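Local coordinates for protein aminotransferase, class IV (Brucella abortus, PDB 4TVI) that probably transfers the amino group of leucine, isoleucine or valine to 2-oxoglutarate, using pyridoxal 5'-phosphate as cofactor, at residues 161-166 with 193-198; 168-173 with 185-190; 200-205 with 213-218; 222-227 with 264-269; 272-277 with 297-302. All blocks are in the same frame, centred on the assembly; numbering follows the deposited sequence.

Interaction 1 (161-166 with 193-198); sequences TITTTS and REAKAK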
# COMPACT_ATOMS: atom_id res chain seq x y z
N THR A 161 19.74 -15.42 -7.61
CA THR A 161 20.78 -14.88 -6.75
C THR A 161 20.23 -13.81 -5.81
O THR A 161 19.19 -13.20 -6.09
CB THR A 161 21.92 -14.26 -7.57
OG1 THR A 161 21.42 -13.16 -8.33
CG2 THR A 161 22.53 -15.30 -8.51
N ILE A 162 20.92 -13.60 -4.70
CA ILE A 162 20.51 -12.58 -3.74
C ILE A 162 21.65 -11.64 -3.36
O ILE A 162 22.83 -11.97 -3.48
CB ILE A 162 19.94 -13.19 -2.44
CG1 ILE A 162 20.96 -14.15 -1.81
CG2 ILE A 162 18.63 -13.92 -2.71
CD1 ILE A 162 20.52 -14.69 -0.47
N THR A 163 21.26 -10.46 -2.89
CA THR A 163 22.19 -9.50 -2.31
C THR A 163 21.45 -8.87 -1.14
O THR A 163 20.30 -9.21 -0.87
CB THR A 163 22.64 -8.42 -3.32
OG1 THR A 163 23.56 -7.52 -2.69
CG2 THR A 163 21.44 -7.65 -3.83
N THR A 164 22.11 -7.96 -0.44
CA THR A 164 21.46 -7.24 0.64
C THR A 164 20.70 -6.05 0.08
O THR A 164 20.91 -5.67 -1.07
CB THR A 164 22.47 -6.77 1.69
OG1 THR A 164 23.50 -6.03 1.05
CG2 THR A 164 23.08 -7.96 2.41
N THR A 165 19.84 -5.47 0.90
CA THR A 165 19.11 -4.27 0.51
C THR A 165 19.20 -3.22 1.61
O THR A 165 19.33 -3.55 2.79
CB THR A 165 17.64 -4.57 0.19
OG1 THR A 165 16.94 -3.35 -0.06
CG2 THR A 165 16.97 -5.30 1.36
N SER A 166 19.14 -1.96 1.21
CA SER A 166 19.23 -0.85 2.15
C SER A 166 17.92 -0.68 2.90
O SER A 166 17.85 0.04 3.89
CB SER A 166 19.59 0.43 1.41
OG SER A 166 18.54 0.82 0.56
N ARG A 193 14.21 -3.60 -7.15
CA ARG A 193 14.84 -2.63 -8.03
C ARG A 193 16.31 -2.44 -7.65
O ARG A 193 17.19 -2.41 -8.51
CB ARG A 193 14.12 -1.28 -7.98
CG ARG A 193 14.83 -0.17 -8.75
CD ARG A 193 14.38 1.21 -8.31
NE ARG A 193 14.45 1.37 -6.86
CZ ARG A 193 15.55 1.67 -6.18
NH1 ARG A 193 16.70 1.86 -6.81
NH2 ARG A 193 15.49 1.78 -4.85
N GLU A 194 16.56 -2.33 -6.36
CA GLU A 194 17.93 -2.17 -5.86
C GLU A 194 18.78 -3.40 -6.17
O GLU A 194 19.92 -3.27 -6.62
CB GLU A 194 17.92 -1.93 -4.35
CG GLU A 194 19.16 -1.22 -3.83
CD GLU A 194 19.08 -0.97 -2.34
OE1 GLU A 194 18.61 -1.87 -1.61
OE2 GLU A 194 19.49 0.11 -1.89
N ALA A 195 18.22 -4.58 -5.96
CA ALA A 195 18.94 -5.82 -6.22
C ALA A 195 19.29 -5.93 -7.69
O ALA A 195 20.43 -6.23 -8.05
CB ALA A 195 18.10 -7.02 -5.79
N LYS A 196 18.31 -5.65 -8.54
CA LYS A 196 18.49 -5.67 -9.98
C LYS A 196 19.56 -4.70 -10.42
O LYS A 196 20.39 -5.02 -11.27
CB LYS A 196 17.16 -5.35 -10.67
CG LYS A 196 17.23 -5.26 -12.18
CD LYS A 196 15.86 -4.91 -12.75
CE LYS A 196 15.85 -4.92 -14.26
NZ LYS A 196 14.45 -4.80 -14.78
N ALA A 197 19.57 -3.51 -9.82
CA ALA A 197 20.59 -2.52 -10.15
C ALA A 197 21.98 -3.05 -9.79
O ALA A 197 22.95 -2.77 -10.50
CB ALA A 197 20.32 -1.20 -9.43
N LYS A 198 22.06 -3.84 -8.73
CA LYS A 198 23.36 -4.33 -8.28
C LYS A 198 23.77 -5.61 -8.99
O LYS A 198 24.86 -6.13 -8.77
CB LYS A 198 23.36 -4.56 -6.76
CG LYS A 198 23.11 -3.30 -5.95
CD LYS A 198 23.62 -3.44 -4.53
CE LYS A 198 22.76 -4.33 -3.69
NZ LYS A 198 23.34 -4.48 -2.33
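E194 reaches from helix 185-198 into the turn that follows strand 160-164 and grips it with both carboxylate oxygens. Its CG stands anti to the backbone N (chi1 -157°) and the chain beyond is extended, which carries the carboxylate clear of the helix. OE1 accepts twice: the hydroxyl OG1 of T165 lies 2.7 Å from OE1, almost in line with the C-O bond, while the backbone N of S166 meets OE1 on the syn side at 2.9 Å. OE2 takes OG of S166, also at 2.7 Å and syn. Threonine and serine suit this turn because their short hydroxyls supply donors close to the main chain. Closer to the sheet, T163 lays its methyl CG2 against A195, 3.9 Å from CB, where the small alanine suits the close approach of helix and strand. Further along, K198 bends at chi3 and brings NZ to OG1 of T163 and, from above the carbonyl plane, to O of T164 (3.0 Å). OG1 of T163 is also hydrogen-bonded to D289. Three donors on E194 and two acceptors on K198 imply that helix and strand end are fastened mainly by complementary polar groups.

Interaction 2 (168-173 with 185-190); sequences RRPYLE and YPNNAR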
# COMPACT_ATOMS: atom_id res chain seq x y z
N ARG A 168 14.36 -2.12 4.91
CA ARG A 168 14.01 -3.16 5.87
C ARG A 168 12.51 -3.43 5.85
O ARG A 168 11.72 -2.63 5.34
CB ARG A 168 14.46 -2.80 7.29
CG ARG A 168 15.89 -2.34 7.40
CD ARG A 168 16.31 -2.13 8.86
NE ARG A 168 17.68 -1.64 8.95
CZ ARG A 168 18.19 -0.97 9.99
NH1 ARG A 168 17.44 -0.70 11.05
NH2 ARG A 168 19.45 -0.58 9.96
N ARG A 169 12.13 -4.57 6.42
CA ARG A 169 10.74 -4.91 6.68
C ARG A 169 10.11 -3.89 7.62
O ARG A 169 10.75 -3.44 8.57
CB ARG A 169 10.63 -6.31 7.30
CG ARG A 169 11.21 -7.44 6.47
CD ARG A 169 10.44 -7.65 5.17
NE ARG A 169 9.01 -7.81 5.42
CZ ARG A 169 8.06 -7.47 4.55
NH1 ARG A 169 8.39 -6.95 3.37
NH2 ARG A 169 6.79 -7.65 4.86
N PRO A 170 8.86 -3.52 7.35
CA PRO A 170 8.11 -2.76 8.35
C PRO A 170 7.66 -3.67 9.49
O PRO A 170 7.99 -4.86 9.50
CB PRO A 170 6.92 -2.20 7.57
CG PRO A 170 6.87 -2.97 6.27
CD PRO A 170 8.02 -3.93 6.21
N TYR A 171 6.90 -3.12 10.43
CA TYR A 171 6.36 -3.90 11.54
C TYR A 171 4.96 -3.38 11.85
O TYR A 171 4.59 -2.31 11.38
CB TYR A 171 7.27 -3.81 12.77
CG TYR A 171 7.69 -2.40 13.13
CD1 TYR A 171 8.72 -1.77 12.45
CD2 TYR A 171 7.05 -1.70 14.14
CE1 TYR A 171 9.10 -0.47 12.77
CE2 TYR A 171 7.42 -0.40 14.46
CZ TYR A 171 8.45 0.20 13.77
OH TYR A 171 8.83 1.49 14.08
N LEU A 172 4.21 -4.14 12.64
CA LEU A 172 2.77 -3.93 12.80
C LEU A 172 2.36 -2.51 13.20
O LEU A 172 1.30 -2.04 12.80
CB LEU A 172 2.22 -4.92 13.83
CG LEU A 172 0.70 -4.99 13.94
CD1 LEU A 172 0.07 -5.38 12.60
CD2 LEU A 172 0.28 -5.96 15.03
N GLU A 173 3.20 -1.85 13.98
CA GLU A 173 2.88 -0.52 14.47
C GLU A 173 2.82 0.54 13.36
O GLU A 173 2.16 1.57 13.51
CB GLU A 173 3.91 -0.11 15.53
CG GLU A 173 3.43 0.95 16.48
CD GLU A 173 4.25 0.97 17.76
OE1 GLU A 173 5.47 1.25 17.69
OE2 GLU A 173 3.69 0.64 18.82
N TYR A 185 3.63 -4.06 -0.70
CA TYR A 185 4.56 -4.52 -1.72
C TYR A 185 5.38 -3.46 -2.47
O TYR A 185 6.40 -3.81 -3.06
CB TYR A 185 3.81 -5.41 -2.72
CG TYR A 185 3.56 -6.75 -2.07
CD1 TYR A 185 2.46 -6.96 -1.25
CD2 TYR A 185 4.48 -7.79 -2.21
CE1 TYR A 185 2.26 -8.17 -0.61
CE2 TYR A 185 4.29 -9.00 -1.57
CZ TYR A 185 3.18 -9.19 -0.78
OH TYR A 185 2.97 -10.39 -0.14
N PRO A 186 4.96 -2.18 -2.45
CA PRO A 186 5.92 -1.24 -3.02
C PRO A 186 7.27 -1.25 -2.28
O PRO A 186 8.28 -0.91 -2.89
CB PRO A 186 5.22 0.12 -2.85
CG PRO A 186 3.78 -0.22 -2.94
CD PRO A 186 3.64 -1.55 -2.24
N ASN A 187 7.27 -1.62 -1.01
CA ASN A 187 8.52 -1.77 -0.28
C ASN A 187 9.35 -2.89 -0.90
O ASN A 187 10.53 -2.72 -1.19
CB ASN A 187 8.25 -2.05 1.21
CG ASN A 187 9.51 -2.04 2.05
OD1 ASN A 187 10.45 -1.29 1.76
ND2 ASN A 187 9.54 -2.85 3.10
N ASN A 188 8.70 -4.03 -1.12
CA ASN A 188 9.34 -5.18 -1.76
C ASN A 188 9.88 -4.83 -3.14
O ASN A 188 10.96 -5.28 -3.54
CB ASN A 188 8.35 -6.34 -1.90
CG ASN A 188 7.81 -6.81 -0.56
OD1 ASN A 188 7.13 -6.06 0.14
ND2 ASN A 188 8.08 -8.06 -0.22
N ALA A 189 9.13 -4.00 -3.85
CA ALA A 189 9.47 -3.60 -5.21
C ALA A 189 10.77 -2.82 -5.29
O ALA A 189 11.64 -3.14 -6.11
CB ALA A 189 8.33 -2.78 -5.82
N ARG A 190 10.92 -1.81 -4.44
CA ARG A 190 12.14 -1.02 -4.44
C ARG A 190 13.36 -1.86 -4.04
O ARG A 190 14.46 -1.62 -4.52
CB ARG A 190 12.00 0.22 -3.54
CG ARG A 190 11.63 -0.04 -2.10
CD ARG A 190 11.55 1.27 -1.30
NE ARG A 190 11.36 1.01 0.13
CZ ARG A 190 11.49 1.93 1.08
NH1 ARG A 190 11.82 3.18 0.77
NH2 ARG A 190 11.32 1.59 2.35
O HOH W 1 5.55 -7.39 2.16
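N187, in the first turns of helix 185-198, holds the irregular loop that leads from strand 160-164 toward the cofactor lysine of this class IV aminotransferase fold. Its CB points at the loop, and with CG anti to the backbone N (chi1 -173°) the amide is carried straight outward. CG itself stays 4.0 Å from O of R168. One step further the two ends of the amide part company. ND2 donates to O of R168 at 3.1 Å in a fairly straight bond (164°); the acceptor lies near the amide plane, although the donor sits above the carbonyl plane of R168. The same ND2 rests against the ring carbon CD of P170, 3.6 Å away. OD1 turns back to its own helix, where NE and NH2 of R190 both donate to this one oxygen. Asparagine fits because one flat group can both give and accept, and the double grip of R190 fixes its rotation. R190 also donates to L172 of the second subunit, which ties this small network to the dimer interface.

Beside it, the R169 chain, bent at chi2 and chi3, brings its guanidinium to P170, whose CD lies over one face, with OD1 of N188 at the edge. NE of R169 is bound by the carbonyl of T236, and ND2 of N188 by that of A216. A water links R169 and N188, accepting from NH2 of R169 at 3.0 Å and donating to OD1 of N188 at 2.9 Å.

Interaction 3 (200-205 with 213-218); sequences FHNALV and AETATS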
# COMPACT_ATOMS: atom_id res chain seq x y z
N PHE A 200 21.68 -8.53 -9.24
CA PHE A 200 21.13 -9.73 -8.61
C PHE A 200 19.62 -9.79 -8.81
O PHE A 200 18.98 -8.78 -9.06
CB PHE A 200 21.48 -9.75 -7.13
CG PHE A 200 22.96 -9.72 -6.86
CD1 PHE A 200 23.64 -8.52 -6.76
CD2 PHE A 200 23.67 -10.91 -6.73
CE1 PHE A 200 25.01 -8.50 -6.53
CE2 PHE A 200 25.03 -10.89 -6.50
CZ PHE A 200 25.70 -9.68 -6.40
N HIS A 201 19.05 -10.99 -8.68
CA HIS A 201 17.62 -11.18 -8.93
C HIS A 201 16.76 -10.68 -7.79
O HIS A 201 15.65 -10.19 -7.99
CB HIS A 201 17.29 -12.66 -9.15
CG HIS A 201 17.98 -13.27 -10.32
ND1 HIS A 201 19.08 -14.10 -10.19
CD2 HIS A 201 17.72 -13.21 -11.65
CE1 HIS A 201 19.48 -14.50 -11.38
NE2 HIS A 201 18.67 -13.97 -12.28
N ASN A 202 17.27 -10.83 -6.57
CA ASN A 202 16.44 -10.69 -5.39
C ASN A 202 17.26 -10.19 -4.22
O ASN A 202 18.48 -10.05 -4.33
CB ASN A 202 15.77 -12.03 -5.07
CG ASN A 202 14.45 -11.88 -4.33
OD1 ASN A 202 14.31 -11.02 -3.46
ND2 ASN A 202 13.48 -12.71 -4.68
N ALA A 203 16.59 -9.90 -3.11
CA ALA A 203 17.27 -9.37 -1.93
C ALA A 203 16.99 -10.23 -0.70
O ALA A 203 15.90 -10.77 -0.55
CB ALA A 203 16.86 -7.93 -1.69
N LEU A 204 17.99 -10.36 0.17
CA LEU A 204 17.79 -10.98 1.47
C LEU A 204 17.45 -9.86 2.46
O LEU A 204 18.30 -9.01 2.76
CB LEU A 204 19.02 -11.77 1.90
CG LEU A 204 18.86 -12.64 3.15
CD1 LEU A 204 17.78 -13.72 2.95
CD2 LEU A 204 20.19 -13.27 3.58
N VAL A 205 16.22 -9.87 2.96
CA VAL A 205 15.67 -8.73 3.68
C VAL A 205 15.67 -8.94 5.20
O VAL A 205 15.33 -10.02 5.68
CB VAL A 205 14.23 -8.43 3.22
CG1 VAL A 205 13.77 -7.09 3.75
CG2 VAL A 205 14.15 -8.46 1.69
N ALA A 213 14.50 -11.78 7.68
CA ALA A 213 13.09 -12.10 7.67
C ALA A 213 12.76 -13.06 6.53
O ALA A 213 12.15 -14.11 6.75
CB ALA A 213 12.26 -10.83 7.54
N GLU A 214 13.15 -12.69 5.32
CA GLU A 214 12.81 -13.44 4.12
C GLU A 214 13.49 -12.78 2.93
O GLU A 214 14.32 -11.88 3.11
CB GLU A 214 11.30 -13.49 3.90
CG GLU A 214 10.63 -12.12 3.89
CD GLU A 214 9.18 -12.18 3.44
OE1 GLU A 214 8.71 -13.28 3.12
OE2 GLU A 214 8.52 -11.12 3.41
N THR A 215 13.14 -13.20 1.72
CA THR A 215 13.62 -12.49 0.54
C THR A 215 12.59 -11.41 0.22
O THR A 215 11.61 -11.26 0.94
CB THR A 215 13.84 -13.42 -0.67
OG1 THR A 215 12.61 -13.59 -1.38
CG2 THR A 215 14.38 -14.78 -0.23
N ALA A 216 12.80 -10.68 -0.86
CA ALA A 216 11.87 -9.62 -1.22
C ALA A 216 10.56 -10.17 -1.78
O ALA A 216 9.59 -9.43 -1.94
CB ALA A 216 12.51 -8.67 -2.22
N THR A 217 10.54 -11.47 -2.09
CA THR A 217 9.36 -12.07 -2.71
C THR A 217 8.86 -13.35 -2.04
O THR A 217 7.82 -13.89 -2.44
CB THR A 217 9.63 -12.44 -4.19
OG1 THR A 217 10.66 -13.43 -4.24
CG2 THR A 217 10.04 -11.21 -4.99
N SER A 218 9.60 -13.86 -1.06
CA SER A 218 9.32 -15.20 -0.56
C SER A 218 10.04 -15.54 0.75
O SER A 218 11.08 -14.95 1.05
CB SER A 218 9.72 -16.22 -1.62
OG SER A 218 11.10 -16.09 -1.92
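N202 swings its amide across T215 at about a right angle and obliquely toward T217, at the bend after strand 212-215. With CG anti to the backbone N (chi1 -153°), OD1 lies near the main chain and accepts from the backbone N of A203 on a lone pair and from N of A216 at 3.0 Å, tilted 21° from the carbonyl plane. ND2 donates to OG1 of T217, 2.9 Å off and in the amide plane. Asparagine suits the spot because its amide substitutes for main-chain partners as the strands separate. T215 answers with an ST turn, its OG1 accepting from the backbone N of T217. Along the hairpin L204 and T215 face each other as a non-hydrogen-bonded antiparallel pair. At V205 the ladder carries a classic beta bulge, A213 and E214 both facing it, with N of V205 binding O of E214 and N of A213 binding O of V205, each at 2.8 Å. CG2 of V205 lies 4.2 Å from CB of A216. Helix 185-198 covers the side of V205 and A216 through M191 and L192, while V220 of strand 219-224 meets L204 and T215, and strand 160-164 runs parallel to strand 202-206.

Interaction 4 (222-227 with 264-269); sequences MVRGGE and IEDFRE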
# COMPACT_ATOMS: atom_id res chain seq x y z
N MET A 222 17.81 -21.83 4.86
CA MET A 222 19.20 -22.18 4.62
C MET A 222 19.52 -23.55 5.20
O MET A 222 18.82 -24.05 6.08
CB MET A 222 20.14 -21.12 5.20
CG MET A 222 19.94 -20.86 6.68
SD MET A 222 21.27 -19.86 7.38
CE MET A 222 22.46 -21.14 7.77
N VAL A 223 20.57 -24.16 4.67
CA VAL A 223 21.03 -25.46 5.14
C VAL A 223 22.46 -25.34 5.62
O VAL A 223 23.30 -24.73 4.95
CB VAL A 223 20.94 -26.52 4.04
CG1 VAL A 223 21.30 -27.91 4.60
CG2 VAL A 223 19.53 -26.54 3.43
N ARG A 224 22.74 -25.91 6.78
CA ARG A 224 24.08 -25.84 7.34
C ARG A 224 24.33 -27.11 8.13
O ARG A 224 23.59 -27.43 9.07
CB ARG A 224 24.23 -24.59 8.21
CG ARG A 224 25.59 -24.40 8.86
CD ARG A 224 25.65 -23.03 9.55
NE ARG A 224 24.54 -22.87 10.49
CZ ARG A 224 24.19 -21.73 11.08
NH1 ARG A 224 24.87 -20.61 10.84
NH2 ARG A 224 23.16 -21.72 11.90
N GLY A 225 25.35 -27.85 7.74
CA GLY A 225 25.69 -29.09 8.41
C GLY A 225 24.57 -30.12 8.39
O GLY A 225 24.39 -30.86 9.35
N GLY A 226 23.81 -30.15 7.31
CA GLY A 226 22.74 -31.12 7.16
C GLY A 226 21.47 -30.73 7.89
O GLY A 226 20.47 -31.45 7.84
N GLU A 227 21.52 -29.60 8.58
CA GLU A 227 20.35 -29.08 9.28
C GLU A 227 19.75 -27.91 8.50
O GLU A 227 20.46 -27.18 7.82
CB GLU A 227 20.72 -28.62 10.69
CG GLU A 227 21.16 -29.73 11.62
CD GLU A 227 21.29 -29.25 13.05
OE1 GLU A 227 22.17 -28.40 13.32
OE2 GLU A 227 20.50 -29.70 13.91
N ILE A 264 22.40 -11.97 8.79
CA ILE A 264 23.00 -12.04 7.47
C ILE A 264 24.20 -12.98 7.51
O ILE A 264 24.42 -13.77 6.58
CB ILE A 264 23.45 -10.65 6.97
CG1 ILE A 264 22.24 -9.75 6.69
CG2 ILE A 264 24.29 -10.79 5.70
CD1 ILE A 264 21.35 -10.25 5.56
N GLU A 265 24.96 -12.90 8.59
CA GLU A 265 26.12 -13.75 8.80
C GLU A 265 25.79 -15.24 8.69
O GLU A 265 26.57 -16.00 8.14
CB GLU A 265 26.74 -13.46 10.18
CG GLU A 265 27.49 -12.13 10.27
CD GLU A 265 26.59 -10.90 10.36
OE1 GLU A 265 25.35 -11.03 10.24
OE2 GLU A 265 27.13 -9.79 10.53
N ASP A 266 24.62 -15.64 9.18
CA ASP A 266 24.21 -17.05 9.10
C ASP A 266 24.08 -17.51 7.66
O ASP A 266 24.46 -18.63 7.32
CB ASP A 266 22.87 -17.26 9.83
CG ASP A 266 23.01 -17.14 11.33
OD1 ASP A 266 23.72 -17.97 11.92
OD2 ASP A 266 22.44 -16.19 11.91
N PHE A 267 23.56 -16.64 6.80
CA PHE A 267 23.38 -16.99 5.39
C PHE A 267 24.70 -16.90 4.63
O PHE A 267 24.88 -17.55 3.60
CB PHE A 267 22.31 -16.10 4.77
CG PHE A 267 20.92 -16.47 5.20
CD1 PHE A 267 20.40 -16.01 6.40
CD2 PHE A 267 20.14 -17.31 4.42
CE1 PHE A 267 19.13 -16.36 6.81
CE2 PHE A 267 18.86 -17.67 4.82
CZ PHE A 267 18.35 -17.19 6.02
N ARG A 268 25.64 -16.12 5.15
CA ARG A 268 26.98 -16.08 4.59
C ARG A 268 27.64 -17.46 4.74
O ARG A 268 28.47 -17.85 3.91
CB ARG A 268 27.84 -15.00 5.26
CG ARG A 268 27.32 -13.57 5.09
CD ARG A 268 27.44 -13.07 3.66
NE ARG A 268 27.09 -11.65 3.56
CZ ARG A 268 26.73 -11.04 2.43
NH1 ARG A 268 26.66 -11.72 1.29
NH2 ARG A 268 26.43 -9.75 2.44
N GLU A 269 27.26 -18.19 5.78
CA GLU A 269 27.89 -19.49 6.07
C GLU A 269 27.10 -20.67 5.54
O GLU A 269 27.49 -21.81 5.76
CB GLU A 269 28.05 -19.71 7.57
CG GLU A 269 28.37 -18.50 8.40
CD GLU A 269 28.01 -18.69 9.86
OE1 GLU A 269 27.64 -19.82 10.25
OE2 GLU A 269 28.09 -17.71 10.63
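M222 fits closely over F267, with its sulfur almost exactly above the ring. SD lies 3.9 Å from the ring centroid and only 3° off the normal, a Met-aromatic contact over the face, while CG adds a CH-pi contact on the same ring. Placing CG between the backbone N and the carbonyl carbon (chi1 56°) directs the chain toward helix 264-268, and a bend at chi3 then sets CE against O of D266, 3.2 Å away. Methionine suits this place because its flexible, polarisable thioether can follow both a flat ring and a helix backbone. Around this buried half, L204 and V212 from the neighbouring hairpin and I273 of strand 272-277 also pack on F267.

Strand 219-224 belongs to the large mixed sheet, and the short helix crosses beside it at 62°; at the strand's end a type I' turn from R224 to E227, with glycines at its two positive-phi positions, starts the return into strand 227-231. Here the contact passes to its more open side. R224 lies with CE of M222 over one guanidinium face and sends NH1 between two acids, a salt-bridge network. NH1 meets the anti lone pair of OD1 of D266 at 3.1 Å, near the guanidinium plane, and OE1 of E269 at 2.9 Å from above the carboxylate plane. D266 is held at OD2 by the backbone N of K263, whereas E269 is solvent-exposed.

Interaction 5 (272-277 with 297-302); sequences EIFSTG and LVTKRA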
# COMPACT_ATOMS: atom_id res chain seq x y z
N GLU A 272 23.63 -24.39 1.71
CA GLU A 272 22.58 -24.18 0.72
C GLU A 272 21.64 -23.08 1.18
O GLU A 272 21.43 -22.88 2.37
CB GLU A 272 21.76 -25.46 0.48
CG GLU A 272 22.55 -26.76 0.38
CD GLU A 272 21.63 -27.95 0.19
OE1 GLU A 272 20.50 -27.75 -0.31
OE2 GLU A 272 22.03 -29.08 0.54
N ILE A 273 21.04 -22.40 0.21
CA ILE A 273 19.98 -21.45 0.48
C ILE A 273 18.84 -21.71 -0.51
O ILE A 273 19.09 -21.96 -1.69
CB ILE A 273 20.45 -19.97 0.34
CG1 ILE A 273 21.70 -19.71 1.19
CG2 ILE A 273 19.34 -19.01 0.74
CD1 ILE A 273 22.23 -18.28 1.08
N PHE A 274 17.61 -21.70 -0.02
CA PHE A 274 16.47 -21.80 -0.92
C PHE A 274 15.27 -21.00 -0.41
O PHE A 274 15.27 -20.50 0.71
CB PHE A 274 16.09 -23.27 -1.15
CG PHE A 274 15.54 -23.98 0.07
CD1 PHE A 274 16.38 -24.66 0.94
CD2 PHE A 274 14.17 -24.04 0.30
CE1 PHE A 274 15.88 -25.34 2.04
CE2 PHE A 274 13.65 -24.72 1.39
CZ PHE A 274 14.51 -25.38 2.26
N SER A 275 14.27 -20.85 -1.27
CA SER A 275 13.07 -20.12 -0.90
C SER A 275 11.83 -20.99 -1.11
O SER A 275 11.87 -21.97 -1.86
CB SER A 275 12.95 -18.83 -1.71
OG SER A 275 12.67 -19.10 -3.07
N THR A 276 10.75 -20.63 -0.43
CA THR A 276 9.46 -21.28 -0.62
C THR A 276 8.40 -20.23 -0.90
O THR A 276 8.50 -19.10 -0.44
CB THR A 276 9.03 -22.13 0.60
OG1 THR A 276 8.86 -21.28 1.74
CG2 THR A 276 10.07 -23.21 0.91
N GLY A 277 7.39 -20.62 -1.66
CA GLY A 277 6.33 -19.69 -2.02
C GLY A 277 5.35 -20.38 -2.94
O GLY A 277 5.64 -21.45 -3.46
N LEU A 297 21.60 -30.64 -2.37
CA LEU A 297 20.89 -31.90 -2.18
C LEU A 297 19.71 -31.77 -1.23
O LEU A 297 18.64 -32.34 -1.47
CB LEU A 297 21.85 -32.97 -1.65
CG LEU A 297 22.90 -33.55 -2.60
CD1 LEU A 297 23.61 -34.74 -1.96
CD2 LEU A 297 22.26 -33.98 -3.90
N VAL A 298 19.89 -31.03 -0.14
CA VAL A 298 18.83 -30.88 0.85
C VAL A 298 17.67 -30.07 0.26
O VAL A 298 16.50 -30.38 0.52
CB VAL A 298 19.34 -30.21 2.14
CG1 VAL A 298 18.20 -30.02 3.13
CG2 VAL A 298 20.44 -31.07 2.77
N THR A 299 18.00 -29.06 -0.53
CA THR A 299 16.98 -28.28 -1.24
C THR A 299 16.19 -29.18 -2.18
O THR A 299 14.96 -29.14 -2.22
CB THR A 299 17.61 -27.14 -2.06
OG1 THR A 299 18.33 -26.26 -1.19
CG2 THR A 299 16.53 -26.36 -2.79
N LYS A 300 16.91 -30.01 -2.94
CA LYS A 300 16.29 -30.94 -3.87
C LYS A 300 15.39 -31.93 -3.14
O LYS A 300 14.31 -32.27 -3.63
CB LYS A 300 17.36 -31.68 -4.67
CG LYS A 300 18.14 -30.79 -5.63
CD LYS A 300 19.07 -31.57 -6.53
CE LYS A 300 19.79 -30.65 -7.51
NZ LYS A 300 20.92 -31.35 -8.18
N ARG A 301 15.82 -32.37 -1.97
CA ARG A 301 15.03 -33.29 -1.17
C ARG A 301 13.74 -32.62 -0.70
O ARG A 301 12.66 -33.21 -0.77
CB ARG A 301 15.81 -33.80 0.03
CG ARG A 301 15.10 -34.90 0.79
CD ARG A 301 15.91 -35.35 2.00
NE ARG A 301 15.37 -36.57 2.58
CZ ARG A 301 15.83 -37.13 3.69
NH1 ARG A 301 16.84 -36.58 4.35
NH2 ARG A 301 15.27 -38.25 4.15
N ALA A 302 13.87 -31.38 -0.23
CA ALA A 302 12.73 -30.58 0.19
C ALA A 302 11.70 -30.49 -0.92
O ALA A 302 10.51 -30.74 -0.71
CB ALA A 302 13.18 -29.19 0.61
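Strand 272-277 and the start of helix 297-310 run in nearly the same direction, 27° apart, with their axes 8.4 Å from each other and F274 abreast of T299. E272 opens the contact by pointing its carboxylate into the first turn of the helix. CG sits beside the backbone N and anti to the carbonyl carbon, and the extended chain beyond it brings both oxygens to the amides there. OE1 receives two donors, each at 2.8 Å: the backbone N of T299 on its syn lone pair, and OG1 of T299 nearly in line with the C-O bond. OE2 takes the backbone N of V298 at 3.0 Å, again syn. A glutamate is long enough to span from strand to helix and has a lone pair for each of the two successive amides. Threonine suits position 299 for a double reason. Its hydroxyl adds a donor, while its methyl CG2 lies 3.5 Å from CB of F274, the two side chains running alongside in opposite senses. One turn on, A302 keeps a small CB near CZ of F274 (4.4 Å). The ring of F274 in turn meets that of F221 on strand 219-224, with planes about 10° apart.

Amides in a helix's first turn lack acceptors within the helix, so a buried glutamate that satisfies them would gain from the positive end of the helix dipole, which probably favours its ionised form.

All five contacts meet the large mixed sheet or helix 185-198. Interactions 1 and 3 lie closest, centres about 8 Å apart, and T163 O to L204 N (2.8 Å) joins their strands. Interaction 2 shares its helix with interaction 1 and reaches interaction 3 through N188 ND2 to A216 O, 2.7 Å. Interactions 2 and 3 reach the cofactor: Y185 OH hydrogen-bonds O3 of the pyridoxal-phosphate lysine at position 180, and OE1 of E214 lies near its N1. Interactions 4 and 5, centres about 12 Å apart, share neighbouring strands through V223 N to E272 O (2.8 Å); both centres lie about 25 Å from that of interaction 2. L204 packing on F267 connects interactions 3 and 4.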